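Putative sesquiterpene cyclase (Kitasatospora setae, PDB 4MC3) catalyses the magnesium-dependent 1,11-cyclization of (2E,6E)-farnesyl diphosphate, with water, to the sesquiterpene alcohol (2Z,6E)-hedycaryol and diphosphate. Local coordinates at residues W60-L65 with A292-A297; L187-L190 with I194-P197. One frame throughout, in Å; residues are numbered along the deposited sequence.

Contact 1. Residues W60-L65 with A292-A297; sequences WPRADL and AVDYAA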
ATOM      1  N   TRP A  60      -5.562   8.733   0.399  1.00 17.79           N
ATOM      2  CA  TRP A  60      -5.356   9.967  -0.310  1.00 16.90           C
ATOM      3  C   TRP A  60      -6.263  11.063   0.201  1.00 17.78           C
ATOM      4  O   TRP A  60      -7.036  11.633  -0.574  1.00 18.02           O
ATOM      5  CB  TRP A  60      -5.549   9.799  -1.839  1.00 18.79           C
ATOM      6  CG  TRP A  60      -4.702   8.726  -2.436  1.00 17.03           C
ATOM      7  CD1 TRP A  60      -3.355   8.761  -2.677  1.00 17.66           C
ATOM      8  CD2 TRP A  60      -5.157   7.465  -2.912  1.00 16.63           C
ATOM      9  NE1 TRP A  60      -2.945   7.565  -3.233  1.00 16.41           N
ATOM     10  CE2 TRP A  60      -4.034   6.753  -3.377  1.00 15.15           C
ATOM     11  CE3 TRP A  60      -6.416   6.835  -2.954  1.00 16.77           C
ATOM     12  CZ2 TRP A  60      -4.156   5.496  -3.929  1.00 15.32           C
ATOM     13  CZ3 TRP A  60      -6.523   5.576  -3.460  1.00 15.84           C
ATOM     14  CH2 TRP A  60      -5.386   4.899  -3.935  1.00 15.79           C
ATOM     15  N   PRO A  61      -6.145  11.417   1.503  1.00 18.19           N
ATOM     16  CA  PRO A  61      -7.065  12.438   2.051  1.00 20.86           C
ATOM     17  C   PRO A  61      -6.998  13.798   1.431  1.00 21.10           C
ATOM     18  O   PRO A  61      -7.981  14.537   1.491  1.00 22.65           O
ATOM     19  CB  PRO A  61      -6.693  12.484   3.546  1.00 22.10           C
ATOM     20  CG  PRO A  61      -5.238  12.010   3.562  1.00 22.18           C
ATOM     21  CD  PRO A  61      -5.239  10.895   2.519  1.00 19.82           C
ATOM     22  N   ARG A  62      -5.852  14.149   0.827  1.00 19.26           N
ATOM     23  CA  ARG A  62      -5.626  15.454   0.249  1.00 20.11           C
ATOM     24  C   ARG A  62      -5.851  15.517  -1.267  1.00 20.35           C
ATOM     25  O   ARG A  62      -5.621  16.560  -1.889  1.00 23.20           O
ATOM     26  CB  ARG A  62      -4.203  15.920   0.570  1.00 24.20           C
ATOM     27  CG  ARG A  62      -4.056  16.008   2.105  1.00 24.48           C
ATOM     28  CD  ARG A  62      -2.625  16.354   2.494  1.00 29.61           C
ATOM     29  NE  ARG A  62      -2.493  16.424   3.955  1.00 26.43           N
ATOM     30  CZ  ARG A  62      -1.500  17.056   4.602  1.00 29.55           C
ATOM     31  NH1 ARG A  62      -0.559  17.655   3.904  1.00 34.47           N
ATOM     32  NH2 ARG A  62      -1.474  17.116   5.930  1.00 26.53           N
ATOM     33  N   ALA A  63      -6.191  14.384  -1.867  1.00 19.45           N
ATOM     34  CA  ALA A  63      -6.335  14.376  -3.300  1.00 18.90           C
ATOM     35  C   ALA A  63      -7.542  15.149  -3.805  1.00 21.30           C
ATOM     36  O   ALA A  63      -8.581  15.204  -3.146  1.00 21.75           O
ATOM     37  CB  ALA A  63      -6.477  12.937  -3.736  1.00 19.88           C
ATOM     38  N   ASP A  64      -7.423  15.686  -5.002  1.00 21.85           N
ATOM     39  CA  ASP A  64      -8.564  16.154  -5.754  1.00 23.28           C
ATOM     40  C   ASP A  64      -9.452  14.969  -6.186  1.00 22.51           C
ATOM     41  O   ASP A  64      -9.057  13.804  -6.100  1.00 20.76           O
ATOM     42  CB  ASP A  64      -8.014  16.895  -6.975  1.00 25.51           C
ATOM     43  CG  ASP A  64      -7.191  15.985  -7.863  1.00 28.01           C
ATOM     44  OD1 ASP A  64      -6.013  15.698  -7.553  1.00 27.36           O
ATOM     45  OD2 ASP A  64      -7.743  15.549  -8.880  1.00 29.36           O
ATOM     46  N   LEU A  65     -10.667  15.243  -6.634  1.00 23.02           N
ATOM     47  CA  LEU A  65     -11.614  14.237  -7.021  1.00 22.29           C
ATOM     48  C   LEU A  65     -11.066  13.286  -8.101  1.00 22.32           C
ATOM     49  O   LEU A  65     -11.256  12.063  -7.986  1.00 23.74           O
ATOM     50  CB  LEU A  65     -12.878  14.900  -7.566  1.00 24.74           C
ATOM     51  CG  LEU A  65     -13.933  13.963  -8.108  1.00 24.94           C
ATOM     52  CD1 LEU A  65     -14.469  12.936  -7.134  1.00 27.21           C
ATOM     53  CD2 LEU A  65     -15.089  14.819  -8.674  1.00 31.18           C
ATOM     54  N   ALA A 292       7.416  17.516  -2.064  1.00 22.19           N
ATOM     55  CA  ALA A 292       8.020  16.478  -1.260  1.00 21.69           C
ATOM     56  C   ALA A 292       7.527  16.515   0.197  1.00 22.43           C
ATOM     57  O   ALA A 292       7.249  15.452   0.801  1.00 22.50           O
ATOM     58  CB  ALA A 292       9.522  16.581  -1.315  1.00 22.05           C
ATOM     59  N   VAL A 293       7.422  17.714   0.769  1.00 24.71           N
ATOM     60  CA  VAL A 293       6.928  17.803   2.155  1.00 23.86           C
ATOM     61  C   VAL A 293       5.464  17.338   2.296  1.00 23.64           C
ATOM     62  O   VAL A 293       5.101  16.660   3.287  1.00 23.76           O
ATOM     63  CB  VAL A 293       7.099  19.245   2.676  1.00 30.50           C
ATOM     64  CG1 VAL A 293       6.394  19.441   4.020  1.00 33.09           C
ATOM     65  CG2 VAL A 293       8.572  19.536   2.780  1.00 34.01           C
ATOM     66  N   ASP A 294       4.638  17.679   1.320  1.00 21.74           N
ATOM     67  CA  ASP A 294       3.226  17.304   1.315  1.00 24.42           C
ATOM     68  C   ASP A 294       3.128  15.763   1.156  1.00 23.65           C
ATOM     69  O   ASP A 294       2.288  15.119   1.810  1.00 23.23           O
ATOM     70  CB  ASP A 294       2.491  18.043   0.188  1.00 26.62           C
ATOM     71  CG  ASP A 294       0.990  18.228   0.417  1.00 34.61           C
ATOM     72  OD1 ASP A 294       0.438  19.237  -0.088  1.00 38.38           O
ATOM     73  OD2 ASP A 294       0.316  17.399   1.038  1.00 34.49           O
ATOM     74  N   TYR A 295       3.908  15.198   0.238  1.00 21.26           N
ATOM     75  CA  TYR A 295       3.920  13.733   0.075  1.00 21.63           C
ATOM     76  C   TYR A 295       4.272  13.044   1.383  1.00 20.38           C
ATOM     77  O   TYR A 295       3.605  12.106   1.794  1.00 21.60           O
ATOM     78  CB  TYR A 295       4.929  13.372  -0.991  1.00 20.89           C
ATOM     79  CG  TYR A 295       5.181  11.931  -1.295  1.00 19.82           C
ATOM     80  CD1 TYR A 295       4.475  11.297  -2.286  1.00 20.50           C
ATOM     81  CD2 TYR A 295       6.154  11.219  -0.648  1.00 20.54           C
ATOM     82  CE1 TYR A 295       4.779   9.994  -2.651  1.00 21.16           C
ATOM     83  CE2 TYR A 295       6.428   9.894  -0.942  1.00 23.06           C
ATOM     84  CZ  TYR A 295       5.722   9.288  -1.956  1.00 20.42           C
ATOM     85  OH  TYR A 295       6.093   8.011  -2.295  1.00 21.17           O
ATOM     86  N   ALA A 296       5.311  13.502   2.070  1.00 19.65           N
ATOM     87  CA  ALA A 296       5.720  12.890   3.335  1.00 21.33           C
ATOM     88  C   ALA A 296       4.689  13.080   4.460  1.00 21.66           C
ATOM     89  O   ALA A 296       4.448  12.176   5.280  1.00 22.95           O
ATOM     90  CB  ALA A 296       7.049  13.471   3.776  1.00 24.07           C
ATOM     91  N   ALA A 297       4.014  14.220   4.493  1.00 22.28           N
ATOM     92  CA  ALA A 297       2.894  14.392   5.428  1.00 24.45           C
ATOM     93  C   ALA A 297       1.755  13.451   5.177  1.00 22.01           C
ATOM     94  O   ALA A 297       1.059  13.012   6.117  1.00 22.50           O
ATOM     95  CB  ALA A 297       2.376  15.845   5.431  1.00 25.47           C
TER
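Arg62 reaches across to Asp294 and forms a single-oxygen salt bridge. Its NH1 donates to Asp294 OD2 at 3.0 Å, with an N-H...O angle of 152°. The acceptor lies close to the guanidinium plane, at the edge of the group. On the acid side the approach is different: NH1 comes from above the carboxylate plane, and the two planes are turned 72° apart. Arg62 CG sits beside the backbone N (chi1 -61°), and the chain is extended from there to NE. Together with the Asp294 side chain it bridges the 9.1 Å between Arg62 CA and Asp294 CA. Arg62 CD also passes Asp294 OD2, at 3.4 Å.

Trp60 to Ala63 form a type I beta turn, closed by Ala63 N to Trp60 O at 3.2 Å. The turn joins helix 52-59 to helix 65-84 in this all-helical class I terpene synthase fold, and Arg62 projects from it to helix 286-309. One helical turn past Asp294, Ala297 CB lies obliquely against the guanidinium, 3.8 Å from Arg62 NH1. The strongest polar partners lie elsewhere: Arg62 NE salt-bridges to Glu16 OE1, and Asp294 OD2 to Arg191 NH1. Two arginines at this oxygen would probably stabilise its negative charge.

Contact 2. Residues L187-L190 with I194-P197; sequences LDEL and IFLP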
ATOM      1  N   LEU A 187       0.699   6.816  -6.277  1.00 14.37           N
ATOM      2  CA  LEU A 187      -0.453   7.474  -6.839  1.00 14.75           C
ATOM      3  C   LEU A 187      -0.752   8.824  -6.213  1.00 16.45           C
ATOM      4  O   LEU A 187      -1.396   9.680  -6.873  1.00 16.53           O
ATOM      5  CB  LEU A 187      -1.684   6.548  -6.807  1.00 16.04           C
ATOM      6  CG  LEU A 187      -1.689   5.300  -7.714  1.00 16.15           C
ATOM      7  CD1 LEU A 187      -2.717   4.271  -7.361  1.00 17.54           C
ATOM      8  CD2 LEU A 187      -1.852   5.735  -9.201  1.00 17.61           C
ATOM      9  N   ASP A 188      -0.307   9.059  -4.980  1.00 16.38           N
ATOM     10  CA  ASP A 188      -0.483  10.356  -4.350  1.00 17.05           C
ATOM     11  C   ASP A 188       0.244  11.469  -5.133  1.00 17.02           C
ATOM     12  O   ASP A 188      -0.150  12.637  -5.066  1.00 17.86           O
ATOM     13  CB  ASP A 188       0.006  10.345  -2.916  1.00 17.46           C
ATOM     14  CG  ASP A 188      -0.445  11.578  -2.099  1.00 18.01           C
ATOM     15  OD1 ASP A 188      -1.624  11.956  -2.216  1.00 19.38           O
ATOM     16  OD2 ASP A 188       0.421  12.169  -1.384  1.00 18.89           O
ATOM     17  N   GLU A 189       1.261  11.119  -5.929  1.00 16.84           N
ATOM     18  CA  GLU A 189       1.987  12.136  -6.675  1.00 16.77           C
ATOM     19  C   GLU A 189       1.066  12.805  -7.722  1.00 20.22           C
ATOM     20  O   GLU A 189       1.331  13.933  -8.116  1.00 21.19           O
ATOM     21  CB  GLU A 189       3.217  11.578  -7.329  1.00 18.27           C
ATOM     22  CG  GLU A 189       4.244  11.057  -6.374  1.00 18.24           C
ATOM     23  CD  GLU A 189       5.599  10.781  -7.028  1.00 19.54           C
ATOM     24  OE1 GLU A 189       6.074  11.647  -7.820  1.00 19.37           O
ATOM     25  OE2 GLU A 189       6.194   9.702  -6.756  1.00 19.65           O
ATOM     26  N   LEU A 190       0.006  12.133  -8.152  1.00 18.34           N
ATOM     27  CA  LEU A 190      -0.888  12.673  -9.149  1.00 19.48           C
ATOM     28  C   LEU A 190      -1.587  13.947  -8.639  1.00 21.43           C
ATOM     29  O   LEU A 190      -1.993  14.783  -9.459  1.00 24.00           O
ATOM     30  CB  LEU A 190      -1.901  11.650  -9.573  1.00 19.86           C
ATOM     31  CG  LEU A 190      -1.464  10.674 -10.667  1.00 23.19           C
ATOM     32  CD1 LEU A 190      -0.282   9.834 -10.376  1.00 23.68           C
ATOM     33  CD2 LEU A 190      -2.559   9.715 -11.047  1.00 24.71           C
ATOM     34  N   ILE A 194       3.551  19.043  -8.630  1.00 31.27           N
ATOM     35  CA  ILE A 194       4.420  18.426  -9.593  1.00 25.25           C
ATOM     36  C   ILE A 194       4.789  17.062  -9.046  1.00 23.37           C
ATOM     37  O   ILE A 194       4.697  16.816  -7.821  1.00 24.16           O
ATOM     38  CB  ILE A 194       5.692  19.238  -9.844  1.00 29.78           C
ATOM     39  CG1 ILE A 194       6.464  19.391  -8.531  1.00 29.26           C
ATOM     40  CG2 ILE A 194       5.317  20.533 -10.603  1.00 36.38           C
ATOM     41  CD1 ILE A 194       7.752  20.125  -8.753  1.00 45.91           C
ATOM     42  N   PHE A 195       5.209  16.183  -9.944  1.00 23.06           N
ATOM     43  CA  PHE A 195       5.761  14.904  -9.516  1.00 22.16           C
ATOM     44  C   PHE A 195       7.063  15.106  -8.739  1.00 22.82           C
ATOM     45  O   PHE A 195       7.839  16.055  -9.006  1.00 25.30           O
ATOM     46  CB  PHE A 195       5.944  13.949 -10.723  1.00 20.05           C
ATOM     47  CG  PHE A 195       4.684  13.420 -11.269  1.00 19.04           C
ATOM     48  CD1 PHE A 195       4.282  12.150 -10.968  1.00 19.90           C
ATOM     49  CD2 PHE A 195       3.832  14.219 -12.050  1.00 22.26           C
ATOM     50  CE1 PHE A 195       3.074  11.667 -11.405  1.00 20.56           C
ATOM     51  CE2 PHE A 195       2.648  13.720 -12.510  1.00 24.85           C
ATOM     52  CZ  PHE A 195       2.247  12.462 -12.174  1.00 23.91           C
ATOM     53  N   LEU A 196       7.379  14.191  -7.826  1.00 19.24           N
ATOM     54  CA  LEU A 196       8.651  14.217  -7.129  1.00 21.58           C
ATOM     55  C   LEU A 196       9.806  14.062  -8.128  1.00 25.46           C
ATOM     56  O   LEU A 196       9.756  13.238  -9.020  1.00 26.84           O
ATOM     57  CB  LEU A 196       8.754  13.117  -6.086  1.00 22.97           C
ATOM     58  CG  LEU A 196       7.700  13.009  -4.962  1.00 23.80           C
ATOM     59  CD1 LEU A 196       7.939  11.792  -4.118  1.00 23.42           C
ATOM     60  CD2 LEU A 196       7.694  14.285  -4.134  1.00 25.99           C
ATOM     61  N   PRO A 197      10.854  14.833  -7.946  1.00 27.29           N
ATOM     62  CA  PRO A 197      12.045  14.508  -8.736  1.00 27.34           C
ATOM     63  C   PRO A 197      12.549  13.103  -8.368  1.00 29.46           C
ATOM     64  O   PRO A 197      12.473  12.704  -7.193  1.00 28.18           O
ATOM     65  CB  PRO A 197      13.061  15.543  -8.274  1.00 30.17           C
ATOM     66  CG  PRO A 197      12.259  16.680  -7.700  1.00 31.36           C
ATOM     67  CD  PRO A 197      11.016  16.029  -7.112  1.00 25.72           C
TER
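Glu189 CG lies beside its own backbone N (chi1 -63°), and the chain then runs extended (chi2 -167°), which carries the carboxylate to the backbone of Leu196. Phe195 has a similar first torsion, chi1 -72°, and its ring swings back over the end of segment 187-190. Leu196 N donates to Glu189 OE1 at 2.9 Å. The N-H meets this oxygen from above the carboxylate plane, not within it. Glu189 OE1 also lies 3.5 Å from Leu196 CB, and the side chains of Glu189 and Leu196 cross at about a right angle.

Helix 181-188 runs out here into a short 3-10 segment, with Leu190 N bonded to Leu187 O. The chain then turns through a loop that leads to helix 198-201, and Glu189 ties the two limbs of this helix-to-helix connection together. The carbonyl Glu189 O stands over one face of the Phe195 ring, while Glu189 CB packs 3.8 Å from Phe195 CD1. Leu190 CD1 adds an apolar contact, reaching Phe195 CE1 obliquely at 4.0 Å. Trp138 of helix 136-160 packs edge-to-face with Phe195. The other carboxylate oxygen, Glu189 OE2, forms a salt bridge with Arg201 NE, so the buried acid is paired with a positive charge.

In the fold
Contact 1 is a surface contact between distant parts of the sequence, whereas contact 2 is local and partly buried. Contact 2 is nested within the chain loop that contact 1 closes, and their centres are about 9 Å apart. Charge dominates contact 1. Contact 2 combines a carboxylate-to-backbone bond with aromatic and aliphatic packing. Helix 286-309 serves both: Asp294 faces the 60-65 turn, while Tyr295 and Ala292 pack on Glu189 and Leu196. From the 60-65 side of contact 1, Trp60 touches Leu187 and Asp188 of contact 2. Arg191, in the loop between the limbs of contact 2, pairs with both Asp188 and Asp294. Both contacts lie away from the nerolidol pocket.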